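Local coordinates for methyltransferase domain-containing protein (Pyrococcus horikoshii, PDB 1VE3) that binds S-adenosylmethionine and probably transfers its methyl group to an acceptor that is not identified, as a Rossmann-like methyltransferase, at residues L31-Y35 and E210-V215; A46-G50 and M72-A76; E173-I178 and V189-W194. All blocks are in the same frame, centred on the assembly; numbering follows the deposited sequence.

Contact 1: L31-Y35 and E210-V215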
# COMPACT_ATOMS: atom_id res chain seq x y z
N LEU A 31 -8.76 6.85 -10.64
CA LEU A 31 -9.43 6.38 -11.84
C LEU A 31 -10.91 6.12 -11.57
O LEU A 31 -11.76 6.37 -12.43
CB LEU A 31 -8.75 5.10 -12.33
CG LEU A 31 -7.24 5.20 -12.55
CD1 LEU A 31 -6.71 3.90 -13.10
CD2 LEU A 31 -6.93 6.35 -13.51
N LEU A 32 -11.22 5.63 -10.37
CA LEU A 32 -12.60 5.34 -10.00
C LEU A 32 -13.42 6.62 -9.85
O LEU A 32 -14.62 6.63 -10.12
CB LEU A 32 -12.64 4.54 -8.70
CG LEU A 32 -12.13 3.09 -8.78
CD1 LEU A 32 -12.24 2.43 -7.41
CD2 LEU A 32 -12.94 2.32 -9.81
N MSE A 33 -12.77 7.69 -9.42
CA MSE A 33 -13.47 8.95 -9.25
C MSE A 33 -13.66 9.66 -10.58
O MSE A 33 -14.56 10.50 -10.72
CB MSE A 33 -12.72 9.84 -8.26
CG MSE A 33 -12.71 9.26 -6.85
SE MSE A 33 -14.46 8.55 -6.37
CE MSE A 33 -14.11 6.67 -6.60
N LYS A 34 -12.83 9.32 -11.55
CA LYS A 34 -12.91 9.93 -12.86
C LYS A 34 -14.18 9.46 -13.58
O LYS A 34 -14.64 10.11 -14.52
CB LYS A 34 -11.68 9.55 -13.69
CG LYS A 34 -11.66 10.10 -15.11
CD LYS A 34 -10.33 9.80 -15.78
CE LYS A 34 -10.29 10.31 -17.20
NZ LYS A 34 -8.95 10.10 -17.83
N TYR A 35 -14.74 8.35 -13.13
CA TYR A 35 -15.94 7.81 -13.75
C TYR A 35 -17.09 7.60 -12.78
O TYR A 35 -18.12 7.02 -13.14
CB TYR A 35 -15.60 6.50 -14.46
CG TYR A 35 -14.57 6.66 -15.55
CD1 TYR A 35 -14.84 7.42 -16.68
CD2 TYR A 35 -13.32 6.06 -15.46
CE1 TYR A 35 -13.90 7.58 -17.69
CE2 TYR A 35 -12.36 6.21 -16.46
CZ TYR A 35 -12.66 6.97 -17.58
OH TYR A 35 -11.73 7.11 -18.57
N GLU A 210 -17.89 2.39 -22.17
CA GLU A 210 -17.88 3.84 -21.99
C GLU A 210 -16.45 4.37 -22.08
O GLU A 210 -16.18 5.31 -22.82
CB GLU A 210 -18.47 4.20 -20.61
CG GLU A 210 -18.64 5.69 -20.36
CD GLU A 210 -19.25 5.99 -19.00
OE1 GLU A 210 -20.25 5.34 -18.64
OE2 GLU A 210 -18.75 6.89 -18.29
N ALA A 211 -15.53 3.74 -21.34
CA ALA A 211 -14.13 4.16 -21.34
C ALA A 211 -13.20 3.01 -20.97
O ALA A 211 -13.65 1.94 -20.56
CB ALA A 211 -13.95 5.31 -20.36
N GLU A 212 -11.90 3.24 -21.11
CA GLU A 212 -10.91 2.23 -20.78
C GLU A 212 -9.57 2.87 -20.45
O GLU A 212 -9.07 3.70 -21.21
CB GLU A 212 -10.75 1.26 -21.95
CG GLU A 212 -9.98 0.01 -21.61
CD GLU A 212 -10.30 -1.13 -22.55
OE1 GLU A 212 -9.89 -1.09 -23.73
OE2 GLU A 212 -10.99 -2.08 -22.10
N GLU A 213 -9.00 2.49 -19.32
CA GLU A 213 -7.72 3.03 -18.87
C GLU A 213 -6.70 1.91 -18.75
O GLU A 213 -6.97 0.88 -18.13
CB GLU A 213 -7.86 3.69 -17.50
CG GLU A 213 -8.91 4.80 -17.39
CD GLU A 213 -8.41 6.16 -17.86
OE1 GLU A 213 -7.18 6.38 -17.89
OE2 GLU A 213 -9.26 7.02 -18.18
N LYS A 214 -5.52 2.10 -19.34
CA LYS A 214 -4.47 1.09 -19.24
C LYS A 214 -3.69 1.36 -17.95
O LYS A 214 -3.24 2.47 -17.71
CB LYS A 214 -3.54 1.16 -20.44
CG LYS A 214 -2.58 -0.03 -20.53
CD LYS A 214 -2.02 -0.19 -21.94
CE LYS A 214 -1.30 -1.52 -22.09
NZ LYS A 214 -0.82 -1.74 -23.48
N VAL A 215 -3.55 0.32 -17.13
CA VAL A 215 -2.85 0.44 -15.85
C VAL A 215 -1.64 -0.49 -15.84
O VAL A 215 -1.75 -1.69 -16.07
CB VAL A 215 -3.78 0.07 -14.68
CG1 VAL A 215 -3.05 0.25 -13.35
CG2 VAL A 215 -5.04 0.92 -14.72

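Contact 2: A46-G50 and M72-A76. With SAM (S-adenosylmethionine), chain C.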
# COMPACT_ATOMS: atom_id res chain seq x y z
N ALA A 46 -17.59 -9.47 -5.25
CA ALA A 46 -16.36 -10.18 -4.88
C ALA A 46 -15.50 -9.13 -4.16
O ALA A 46 -14.38 -8.84 -4.57
CB ALA A 46 -15.64 -10.72 -6.14
N CYS A 47 -16.06 -8.56 -3.09
CA CYS A 47 -15.41 -7.49 -2.32
C CYS A 47 -14.20 -7.85 -1.46
O CYS A 47 -13.49 -6.96 -0.99
CB CYS A 47 -16.44 -6.80 -1.42
SG CYS A 47 -17.21 -7.90 -0.21
N GLY A 48 -13.96 -9.14 -1.24
CA GLY A 48 -12.82 -9.51 -0.42
C GLY A 48 -13.03 -9.00 1.00
O GLY A 48 -14.10 -9.21 1.58
N VAL A 49 -12.04 -8.30 1.55
CA VAL A 49 -12.17 -7.78 2.90
C VAL A 49 -12.84 -6.40 2.98
O VAL A 49 -12.88 -5.78 4.05
CB VAL A 49 -10.79 -7.79 3.64
CG1 VAL A 49 -10.32 -9.23 3.83
CG2 VAL A 49 -9.76 -7.01 2.86
N GLY A 50 -13.36 -5.93 1.85
CA GLY A 50 -14.07 -4.66 1.81
C GLY A 50 -13.28 -3.36 1.67
O GLY A 50 -13.85 -2.28 1.82
N MSE A 72 -13.72 -14.01 4.17
CA MSE A 72 -13.55 -12.66 3.64
C MSE A 72 -14.59 -11.74 4.26
O MSE A 72 -14.27 -10.65 4.73
CB MSE A 72 -13.72 -12.66 2.11
CG MSE A 72 -12.59 -13.37 1.36
SE MSE A 72 -10.90 -12.47 1.59
CE MSE A 72 -9.99 -13.86 2.59
N ILE A 73 -15.84 -12.20 4.26
CA ILE A 73 -16.94 -11.43 4.81
C ILE A 73 -16.78 -11.20 6.32
O ILE A 73 -17.07 -10.11 6.81
CB ILE A 73 -18.29 -12.14 4.53
CG1 ILE A 73 -18.52 -12.21 3.02
CG2 ILE A 73 -19.44 -11.40 5.20
CD1 ILE A 73 -18.57 -10.85 2.34
N ARG A 74 -16.31 -12.21 7.04
CA ARG A 74 -16.11 -12.08 8.47
C ARG A 74 -15.10 -10.96 8.77
O ARG A 74 -15.34 -10.11 9.62
CB ARG A 74 -15.62 -13.40 9.09
CG ARG A 74 -15.59 -13.38 10.62
CD ARG A 74 -15.20 -14.74 11.20
NE ARG A 74 -13.91 -15.21 10.69
CZ ARG A 74 -13.77 -16.17 9.78
NH1 ARG A 74 -14.83 -16.77 9.27
NH2 ARG A 74 -12.56 -16.51 9.36
N LYS A 75 -13.97 -10.97 8.06
CA LYS A 75 -12.96 -9.93 8.27
C LYS A 75 -13.50 -8.57 7.86
O LYS A 75 -13.22 -7.56 8.50
CB LYS A 75 -11.69 -10.22 7.45
CG LYS A 75 -10.67 -11.14 8.09
CD LYS A 75 -9.39 -11.15 7.25
CE LYS A 75 -8.40 -12.21 7.72
NZ LYS A 75 -7.19 -12.27 6.86
N ALA A 76 -14.29 -8.54 6.79
CA ALA A 76 -14.85 -7.30 6.28
C ALA A 76 -15.64 -6.61 7.39
O ALA A 76 -15.48 -5.42 7.63
CB ALA A 76 -15.76 -7.58 5.08
N SAM C . -12.39 -7.07 -4.98
CA SAM C . -11.40 -7.62 -4.00
C SAM C . -10.28 -6.60 -3.80
O SAM C . -9.82 -6.46 -2.66
OXT SAM C . -9.90 -5.99 -4.84
CB SAM C . -10.83 -8.88 -4.57
CG SAM C . -10.32 -9.79 -3.57
SD SAM C . -9.62 -11.35 -4.25
CE SAM C . -8.32 -10.89 -5.21
C5' SAM C . -10.97 -12.11 -5.16
C4' SAM C . -12.31 -12.47 -4.33
O4' SAM C . -13.29 -13.07 -5.25
C3' SAM C . -12.11 -13.57 -3.30
O3' SAM C . -12.32 -12.72 -2.06
C2' SAM C . -13.24 -14.54 -3.33
O2' SAM C . -13.87 -15.04 -2.20
C1' SAM C . -14.14 -13.83 -4.41
N9 SAM C . -14.94 -14.78 -5.20
C8 SAM C . -14.59 -15.92 -5.92
N7 SAM C . -15.61 -16.51 -6.50
C5 SAM C . -16.68 -15.74 -6.16
C6 SAM C . -18.11 -15.80 -6.45
N6 SAM C . -18.65 -16.77 -7.20
N1 SAM C . -18.97 -14.82 -5.92
C2 SAM C . -18.45 -13.81 -5.14
N3 SAM C . -17.14 -13.66 -4.81
C4 SAM C . -16.29 -14.66 -5.35

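Contact 3: E173-I178 and V189-W194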
# COMPACT_ATOMS: atom_id res chain seq x y z
N GLU A 173 -6.79 -25.28 -21.80
CA GLU A 173 -7.75 -25.24 -20.71
C GLU A 173 -7.92 -23.81 -20.20
O GLU A 173 -8.87 -23.50 -19.48
CB GLU A 173 -7.24 -26.14 -19.57
CG GLU A 173 -8.27 -26.50 -18.52
CD GLU A 173 -7.75 -27.54 -17.54
OE1 GLU A 173 -6.88 -27.20 -16.71
OE2 GLU A 173 -8.22 -28.70 -17.60
N ARG A 174 -6.99 -22.94 -20.58
CA ARG A 174 -7.03 -21.54 -20.17
C ARG A 174 -6.79 -21.41 -18.66
O ARG A 174 -7.46 -20.62 -17.98
CB ARG A 174 -8.38 -20.93 -20.53
CG ARG A 174 -8.78 -21.08 -21.99
CD ARG A 174 -10.19 -20.56 -22.21
NE ARG A 174 -10.28 -19.14 -21.87
CZ ARG A 174 -10.04 -18.15 -22.72
NH1 ARG A 174 -9.69 -18.40 -23.98
NH2 ARG A 174 -10.14 -16.89 -22.32
N THR A 175 -5.85 -22.19 -18.13
CA THR A 175 -5.53 -22.13 -16.71
C THR A 175 -4.03 -22.23 -16.53
O THR A 175 -3.30 -22.55 -17.47
CB THR A 175 -6.17 -23.29 -15.91
OG1 THR A 175 -5.57 -24.53 -16.30
CG2 THR A 175 -7.68 -23.36 -16.16
N VAL A 176 -3.56 -21.97 -15.31
CA VAL A 176 -2.14 -22.04 -15.03
C VAL A 176 -1.89 -22.33 -13.56
O VAL A 176 -2.62 -21.85 -12.69
CB VAL A 176 -1.42 -20.72 -15.41
CG1 VAL A 176 -1.92 -19.59 -14.53
CG2 VAL A 176 0.08 -20.88 -15.28
N VAL A 177 -0.85 -23.12 -13.30
CA VAL A 177 -0.46 -23.47 -11.95
C VAL A 177 0.81 -22.72 -11.61
O VAL A 177 1.81 -22.82 -12.33
CB VAL A 177 -0.18 -24.98 -11.81
CG1 VAL A 177 0.22 -25.31 -10.39
CG2 VAL A 177 -1.40 -25.78 -12.22
N ILE A 178 0.78 -21.94 -10.53
CA ILE A 178 1.95 -21.20 -10.08
C ILE A 178 2.34 -21.72 -8.71
O ILE A 178 1.53 -21.77 -7.79
CB ILE A 178 1.66 -19.68 -9.97
CG1 ILE A 178 1.41 -19.09 -11.36
CG2 ILE A 178 2.85 -18.98 -9.31
CD1 ILE A 178 1.10 -17.61 -11.33
N VAL A 189 -1.19 -22.97 -6.69
CA VAL A 189 -2.48 -22.35 -6.95
C VAL A 189 -2.76 -22.41 -8.44
O VAL A 189 -1.86 -22.18 -9.25
CB VAL A 189 -2.51 -20.87 -6.51
CG1 VAL A 189 -3.92 -20.32 -6.62
CG2 VAL A 189 -1.99 -20.73 -5.09
N ARG A 190 -4.00 -22.72 -8.81
CA ARG A 190 -4.39 -22.75 -10.21
C ARG A 190 -5.29 -21.54 -10.47
O ARG A 190 -6.28 -21.34 -9.78
CB ARG A 190 -5.13 -24.05 -10.55
CG ARG A 190 -5.76 -24.04 -11.94
CD ARG A 190 -6.27 -25.41 -12.39
NE ARG A 190 -5.19 -26.27 -12.85
CZ ARG A 190 -4.62 -27.23 -12.13
NH1 ARG A 190 -3.64 -27.95 -12.66
NH2 ARG A 190 -5.06 -27.49 -10.90
N PHE A 191 -4.92 -20.74 -11.46
CA PHE A 191 -5.69 -19.54 -11.81
C PHE A 191 -6.32 -19.70 -13.18
O PHE A 191 -5.73 -20.34 -14.06
CB PHE A 191 -4.77 -18.32 -11.90
CG PHE A 191 -4.11 -17.93 -10.61
CD1 PHE A 191 -4.82 -17.28 -9.61
CD2 PHE A 191 -2.75 -18.18 -10.42
CE1 PHE A 191 -4.19 -16.88 -8.43
CE2 PHE A 191 -2.11 -17.79 -9.24
CZ PHE A 191 -2.83 -17.14 -8.25
N ASN A 192 -7.50 -19.11 -13.38
CA ASN A 192 -8.12 -19.13 -14.70
C ASN A 192 -7.36 -18.02 -15.41
O ASN A 192 -7.19 -16.93 -14.86
CB ASN A 192 -9.61 -18.76 -14.62
CG ASN A 192 -10.48 -19.92 -14.21
OD1 ASN A 192 -10.63 -20.89 -14.96
ND2 ASN A 192 -11.06 -19.84 -13.02
N VAL A 193 -6.88 -18.29 -16.63
CA VAL A 193 -6.12 -17.29 -17.36
C VAL A 193 -6.98 -16.52 -18.36
O VAL A 193 -7.63 -17.10 -19.23
CB VAL A 193 -4.95 -17.93 -18.14
CG1 VAL A 193 -4.03 -16.84 -18.68
CG2 VAL A 193 -4.18 -18.90 -17.24
N TRP A 194 -6.99 -15.19 -18.23
CA TRP A 194 -7.76 -14.34 -19.12
C TRP A 194 -6.90 -13.33 -19.88
O TRP A 194 -5.90 -12.82 -19.35
CB TRP A 194 -8.83 -13.56 -18.35
CG TRP A 194 -9.96 -14.41 -17.88
CD1 TRP A 194 -10.10 -14.99 -16.65
CD2 TRP A 194 -11.12 -14.77 -18.63
NE1 TRP A 194 -11.29 -15.69 -16.59
CE2 TRP A 194 -11.93 -15.57 -17.79
CE3 TRP A 194 -11.56 -14.49 -19.94
CZ2 TRP A 194 -13.16 -16.09 -18.22
CZ3 TRP A 194 -12.78 -15.02 -20.36
CH2 TRP A 194 -13.57 -15.81 -19.50
O HOH W 1 -10.16 -20.90 -17.58
O HOH W 2 -10.32 -18.59 -18.81
O HOH W 3 -3.64 -26.21 -14.80

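Contact 1: L31-Y35 and E210-V215
Leu-31 on helix 19-34 and Tyr-35, four residues on, lie over strand 207-215, an outermost strand of the central mixed sheet. The backbones stay well apart: the CA of Leu-31 is 8.0 Å from the CA of Glu-213, so side chains alone bridge the gap. Along the strand Ala-211, Glu-213 and Val-215 turn toward the helix while Glu-212 and Lys-214 turn away, and a classic beta bulge, in which Glu-210 and Ala-211 both face Val-223 of the neighbouring strand, brings Glu-210 to the helix side as well. Glu-213 carries the polar part. Its OE2 receives the phenol of Tyr-35 on the anti lone pair, with a short OH to OE2 distance of 2.5 Å. On the syn side Lys-34 completes a salt bridge, NZ to OE2 3.1 Å, the nitrogen standing 25° out of the carboxylate plane. With CG anti to the backbone N (chi1 179°) and the chain extended beyond it, Lys-34 spans this distance and lays its own CG over the centre of the Tyr-35 ring. The ring is thus covered on that face, has CG of Glu-213 in plane at its edge, and meets the CB of Ala-211 obliquely, 3.5 Å from CZ. Farther along, an apolar pair closes the interface, Leu-31 CD1 lying 3.8 Å from Val-215 CG2. Glu-210 reaches its main partners beyond the contact, Asn-225 and Lys-137. Two donors on a single oxygen should fix the carboxylate against rotation and anchor the tyrosine ring; the nearby lysine would probably favour the ionised form of Glu-213, giving this surface contact a polar centre with an apolar pair beside it.

Contact 2: A46-G50 and M72-A76
Met-72, a selenomethionine in this crystal, meets the loop 46-50 first, and its CB rests 3.5 Å from the carbonyl O of Gly-48. Bends at chi2 (-64°) and chi3 (114°) carry the end away from the loop backbone, with CG within 3.5 Å of the O3' of S-adenosylmethionine and SE against CG1 of Val-49. Ile-73 starts away from the loop, yet its CD1 returns to touch SG of Cys-47 at 4.1 Å. Lys-75 gives only its aliphatic part: CB and CD both lie beside Val-49 CG1, the two side chains pointing the same way. Ala-76 makes the tightest approach, its CA directing a C-H at the O of Val-49 (3.3 Å) while its CB packs against the same carbonyl group. The loop also serves the ligand: the O of Ala-46 accepts a hydrogen bond from the amino N of S-adenosylmethionine at 2.7 Å, and Gly-48, with positive phi, leaves room where a CB would collide with the ligand CG. OD2 of Asp-67, itself a ligand partner, accepts one from the backbone N of Gly-48. This is the glycine-rich loop after the first strand of the Rossmann-like methyltransferase fold, backed by the helix that follows the second strand.

Contact 3: E173-I178 and V189-W194
A beta hairpin pairs Thr-175 to Ile-178 with Val-189 to Asn-192, forming the middle and one outer strand of a small antiparallel three-stranded sheet whose other outer strand is 166-170. The N-to-C directions of the short segments 175-178 and 189-192 lie 153° apart, antiparallel. Val-176 with Phe-191 and Ile-178 with Val-189 are the hydrogen-bonded pairs, the bond from Phe-191 N to Val-176 O measuring 2.8 Å. On their face the side chains mesh: CG1 of Val-176, set between backbone N and carbonyl carbon (chi1 65°), lies 3.6 Å from CG2 of Val-193, and CD1 of Ile-178 touches CE2 of Phe-191 at 3.8 Å. The other face is more polar. There the guanidinium of Arg-190 spreads one face over CG2 of Val-177, while water 3 joins its NE to OG1 of Thr-175. Without the hydroxyl, as with an alanine here, water 3 would probably lose a partner and the Arg-190 guanidinium be freer to turn. Past the paired strands, Trp-194 is tied through NE1 to the O of Phe-116. Just before it, Val-193 N binds Arg-174 O at 2.8 Å, approaching from above the carbonyl plane, 42° out of it.

The three contacts show how chemistry follows position in a fold. Contact 1 is a surface contact, joining a helix to an outermost strand of the main sheet through charged and phenolic groups. Contacts 2 and 3 are buried. Contact 2 relies on van der Waals fit and a C-H to oxygen approach between loop and helix, with one loop carbonyl, Ala-46 O, holding the ligand's amino group; contact 3 is built chiefly from main-chain hydrogen bonds in a separate, smaller sheet. They share no helix or strand, and their centres stand about 23 to 27 Å apart. In sequence, contacts 2 and 3 follow one another between the two halves of contact 1.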